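Local coordinates for protein DegQ (Legionella pneumophila, PDB 4YO1) that probably acts as a periplasmic serine endopeptidase of the HtrA type, here as a construct holding the protease domain and one PDZ domain, at residues P24-K27 with N28-A32; V317-T320 with I321-R325. The protein carries 1 engineered substitution. All coordinates share one frame; numbering follows the deposited sequence.

Contact 1 (P24-K27 with N28-A32); sequences PVLK and NAMPA
Met-30 reaches Leu-26, one helical turn back, through its torsions: the chain bends at chi2 (-25°) and again at chi3, swinging its methyl back alongside the leucine. Met-30 CE ends 3.5 Å from Leu-26 CB, so the terminal methyl lies beside the root of that side chain. Leu-26 itself turns CG to the side opposite its carbonyl carbon (chi1 -69°), and its isobutyl group continues away from this turn onto Val-152 and Ile-154 of strand 150-155 and onto Gly-148 of the second subunit. Met-30 and Ala-29 reach the same strand at Ile-154.

The backbone underneath follows the helical i to i+4 rule. Met-30 N donates to Leu-26 O over 2.8 Å, whereas the preceding bond, Ala-29 N to Val-25 O, is longer at 3.3 Å. At the next position the rule is broken by chemistry: Pro-31 has no N-H, and its ring carbon CD sits 3.3 Å from Lys-27 O. The chain then tightens into a 3-10 turn, in which Ala-32 N bonds to Ala-29 O. Lys-27, extended beyond CG, leaves the helix for a salt bridge of NZ with Glu-146 of the second subunit; the Lys-27 side chain is also about 4 Å from a bound cadmium ion.

The chemistry implies a helix with two kinds of attachment. Leu-26 and Ala-29 are buried, and with Met-30 they pack on strand 150-155 of the second protease barrel; Leu-26 by packing and Lys-27 by charge both reach the second subunit, and a proline ends the helical bonding pattern shortly before strand 33-40.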
loop_
_atom_site.group_PDB
_atom_site.type_symbol
_atom_site.label_atom_id
_atom_site.label_comp_id
_atom_site.label_asym_id
_atom_site.label_seq_id
_atom_site.Cartn_x
_atom_site.Cartn_y
_atom_site.Cartn_z
ATOM N N PRO A 24 19.308 5.425 -4.033
ATOM C CA PRO A 24 20.178 6.351 -4.769
ATOM C C PRO A 24 19.494 7.678 -5.063
ATOM O O PRO A 24 20.054 8.762 -4.897
ATOM C CB PRO A 24 20.402 5.622 -6.097
ATOM C CG PRO A 24 20.313 4.214 -5.760
ATOM C CD PRO A 24 19.285 4.097 -4.678
ATOM N N VAL A 25 18.252 7.578 -5.491
ATOM C CA VAL A 25 17.566 8.721 -6.027
ATOM C C VAL A 25 16.835 9.493 -4.937
ATOM O O VAL A 25 16.508 10.668 -5.108
ATOM C CB VAL A 25 16.617 8.273 -7.131
ATOM C CG1 VAL A 25 15.771 9.442 -7.651
ATOM C CG2 VAL A 25 17.398 7.610 -8.232
ATOM N N LEU A 26 16.585 8.836 -3.811
ATOM C CA LEU A 26 15.944 9.509 -2.696
ATOM C C LEU A 26 16.977 10.298 -1.916
ATOM O O LEU A 26 16.668 11.318 -1.296
ATOM C CB LEU A 26 15.246 8.499 -1.795
ATOM C CG LEU A 26 14.013 7.830 -2.408
ATOM C CD1 LEU A 26 13.183 7.159 -1.334
ATOM C CD2 LEU A 26 13.179 8.835 -3.205
ATOM N N LYS A 27 18.211 9.807 -1.956
ATOM C CA LYS A 27 19.348 10.498 -1.355
ATOM C C LYS A 27 19.433 11.894 -1.939
ATOM O O LYS A 27 19.603 12.880 -1.230
ATOM C CB LYS A 27 20.644 9.734 -1.641
ATOM C CG LYS A 27 21.396 9.290 -0.398
ATOM C CD LYS A 27 22.299 8.107 -0.706
ATOM C CE LYS A 27 23.134 7.718 0.503
ATOM N NZ LYS A 27 23.968 6.508 0.246
ATOM N N ASN A 28 19.278 11.962 -3.249
ATOM C CA ASN A 28 19.352 13.220 -3.955
ATOM C C ASN A 28 18.147 14.132 -3.715
ATOM O O ASN A 28 18.286 15.347 -3.634
ATOM C CB ASN A 28 19.540 12.933 -5.437
ATOM C CG ASN A 28 20.650 11.924 -5.691
ATOM O OD1 ASN A 28 20.519 11.029 -6.529
ATOM N ND2 ASN A 28 21.751 12.061 -4.957
ATOM N N ALA A 29 16.965 13.545 -3.596
ATOM C CA ALA A 29 15.768 14.319 -3.304
ATOM C C ALA A 29 15.788 14.900 -1.895
ATOM O O ALA A 29 15.497 16.077 -1.719
ATOM C CB ALA A 29 14.539 13.470 -3.497
ATOM N N MET A 30 16.145 14.078 -0.907
ATOM C CA MET A 30 16.098 14.462 0.516
ATOM C C MET A 30 16.420 15.912 0.925
ATOM O O MET A 30 15.600 16.536 1.596
ATOM C CB MET A 30 16.914 13.498 1.391
ATOM C CG MET A 30 16.241 12.171 1.641
ATOM S SD MET A 30 14.466 12.341 1.499
ATOM C CE MET A 30 14.099 10.937 0.449
ATOM N N PRO A 31 17.602 16.444 0.543
ATOM C CA PRO A 31 18.010 17.767 1.037
ATOM C C PRO A 31 16.976 18.880 0.849
ATOM O O PRO A 31 16.889 19.785 1.677
ATOM C CB PRO A 31 19.251 18.079 0.195
ATOM C CG PRO A 31 19.808 16.762 -0.144
ATOM C CD PRO A 31 18.620 15.877 -0.362
ATOM N N ALA A 32 16.203 18.798 -0.227
ATOM C CA ALA A 32 15.247 19.838 -0.577
ATOM C C ALA A 32 13.981 19.763 0.260
ATOM O O ALA A 32 13.160 20.683 0.243
ATOM C CB ALA A 32 14.891 19.728 -2.040
#

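Contact 2 (V317-T320 with I321-R325); sequences VKTT and ISLLR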
loop_
_atom_site.group_PDB
_atom_site.type_symbol
_atom_site.label_atom_id
_atom_site.label_comp_id
_atom_site.label_asym_id
_atom_site.label_seq_id
_atom_site.Cartn_x
_atom_site.Cartn_y
_atom_site.Cartn_z
ATOM N N VAL A 317 -14.089 38.740 -11.933
ATOM C CA VAL A 317 -14.165 37.780 -13.024
ATOM C C VAL A 317 -14.738 36.473 -12.492
ATOM O O VAL A 317 -15.715 35.948 -13.031
ATOM C CB VAL A 317 -12.790 37.539 -13.685
ATOM C CG1 VAL A 317 -12.927 36.582 -14.856
ATOM C CG2 VAL A 317 -12.185 38.851 -14.149
ATOM N N LYS A 318 -14.129 35.975 -11.417
ATOM C CA LYS A 318 -14.614 34.801 -10.700
ATOM C C LYS A 318 -16.070 35.015 -10.284
ATOM O O LYS A 318 -16.903 34.124 -10.427
ATOM C CB LYS A 318 -13.750 34.553 -9.455
ATOM C CG LYS A 318 -13.311 33.102 -9.218
ATOM C CD LYS A 318 -12.368 33.000 -8.008
ATOM C CE LYS A 318 -11.614 31.658 -7.979
ATOM N NZ LYS A 318 -10.222 31.760 -7.398
ATOM N N THR A 319 -16.366 36.210 -9.781
ATOM C CA THR A 319 -17.720 36.566 -9.366
ATOM C C THR A 319 -18.732 36.565 -10.518
ATOM O O THR A 319 -19.760 35.894 -10.442
ATOM C CB THR A 319 -17.746 37.928 -8.664
ATOM O OG1 THR A 319 -16.917 37.877 -7.498
ATOM C CG2 THR A 319 -19.165 38.301 -8.247
ATOM N N THR A 320 -18.448 37.318 -11.578
ATOM C CA THR A 320 -19.328 37.361 -12.744
ATOM C C THR A 320 -19.519 35.979 -13.373
ATOM O O THR A 320 -20.650 35.555 -13.617
ATOM C CB THR A 320 -18.800 38.315 -13.834
ATOM O OG1 THR A 320 -18.356 39.538 -13.237
ATOM C CG2 THR A 320 -19.888 38.619 -14.846
ATOM N N ILE A 321 -18.411 35.283 -13.628
ATOM C CA ILE A 321 -18.440 33.980 -14.295
ATOM C C ILE A 321 -19.225 32.924 -13.525
ATOM O O ILE A 321 -20.043 32.206 -14.101
ATOM C CB ILE A 321 -17.010 33.456 -14.585
ATOM C CG1 ILE A 321 -16.363 34.278 -15.701
ATOM C CG2 ILE A 321 -17.035 31.983 -14.980
ATOM C CD1 ILE A 321 -17.180 34.312 -16.975
ATOM N N SER A 322 -18.984 32.846 -12.219
ATOM C CA SER A 322 -19.624 31.843 -11.370
ATOM C C SER A 322 -21.137 31.998 -11.327
ATOM O O SER A 322 -21.846 31.085 -10.910
ATOM C CB SER A 322 -19.079 31.917 -9.946
ATOM O OG SER A 322 -19.519 33.101 -9.299
ATOM N N LEU A 323 -21.628 33.155 -11.751
ATOM C CA LEU A 323 -23.057 33.423 -11.730
ATOM C C LEU A 323 -23.704 33.188 -13.092
ATOM O O LEU A 323 -24.728 33.782 -13.413
ATOM C CB LEU A 323 -23.317 34.842 -11.220
ATOM C CG LEU A 323 -22.971 35.022 -9.735
ATOM C CD1 LEU A 323 -23.126 36.464 -9.283
ATOM C CD2 LEU A 323 -23.832 34.101 -8.884
ATOM N N LEU A 324 -23.099 32.305 -13.882
ATOM C CA LEU A 324 -23.622 31.947 -15.201
ATOM C C LEU A 324 -23.559 30.430 -15.427
ATOM O O LEU A 324 -22.518 29.811 -15.203
ATOM C CB LEU A 324 -22.841 32.678 -16.293
ATOM C CG LEU A 324 -22.884 34.206 -16.272
ATOM C CD1 LEU A 324 -21.830 34.787 -17.207
ATOM C CD2 LEU A 324 -24.274 34.702 -16.645
ATOM N N ARG A 325 -24.673 29.842 -15.864
ATOM C CA ARG A 325 -24.773 28.390 -16.012
ATOM C C ARG A 325 -23.709 27.841 -16.957
ATOM O O ARG A 325 -23.193 28.563 -17.813
ATOM C CB ARG A 325 -26.167 27.980 -16.499
ATOM C CG ARG A 325 -26.400 28.204 -17.990
ATOM C CD ARG A 325 -27.659 27.496 -18.496
ATOM N NE ARG A 325 -28.896 28.195 -18.144
ATOM C CZ ARG A 325 -29.427 29.185 -18.857
ATOM N NH1 ARG A 325 -28.824 29.608 -19.962
ATOM N NH2 ARG A 325 -30.556 29.759 -18.461
#
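Val-317 and Ile-321 illustrate the i to i+4 relation of a helix both in backbone and in side chains. Of the backbone hydrogen bonds, Ile-321 N to Val-317 O spans 2.8 Å, and Ser-322 N to Lys-318 O follows at 3.0 Å. The next has a shorter span in sequence: Leu-323 N turns to Thr-320 O at 3.2 Å, standing 59° out of the carbonyl plane.

Hydroxyls supply the second kind of interaction. With chi1 at 70°, Ser-322 folds OG back over the preceding turn, 3.0 Å from both Lys-318 O and Thr-319 O, and its proton may serve either. Thr-319 and Thr-320 return their own OG1 atoms to Thr-315 O and Gln-316 O.

Apolar contacts complete the set. Val-317 CG1 and Ile-321 CG1 approach to 4.2 Å. Val-317 and Thr-320 also rest on Ile-306 of strand 302-306, and Ile-321 on Leu-256.

Such a short helix, packed by one face on a curled antiparallel sheet, is characteristic of the circularly permuted PDZ fold of HtrA proteases; as in relatives, it probably flanks the groove that receives peptides.

In the fold
From the N terminus, the chain first makes contact 1, on helix 23-29, before entering the two six-stranded antiparallel barrels typical of chymotrypsin-like proteases. Helix 236-249 follows the second barrel, and the chain goes on into the PDZ domain, where contact 2 forms on helix 315-322. Each contact lies within one continuous stretch, between residues about a helical turn apart, so neither closes a long loop; they stand in series and neither nest nor cross. The centres of contacts 1 and 2 are about 44 Å apart. Contact 1 ties the N-terminal helix to the second barrel and a neighbouring subunit, its 3-10 turn joining the first barrel through Ala-32 and Ile-80; contact 2 seats helix 315-322 on strand 302-306.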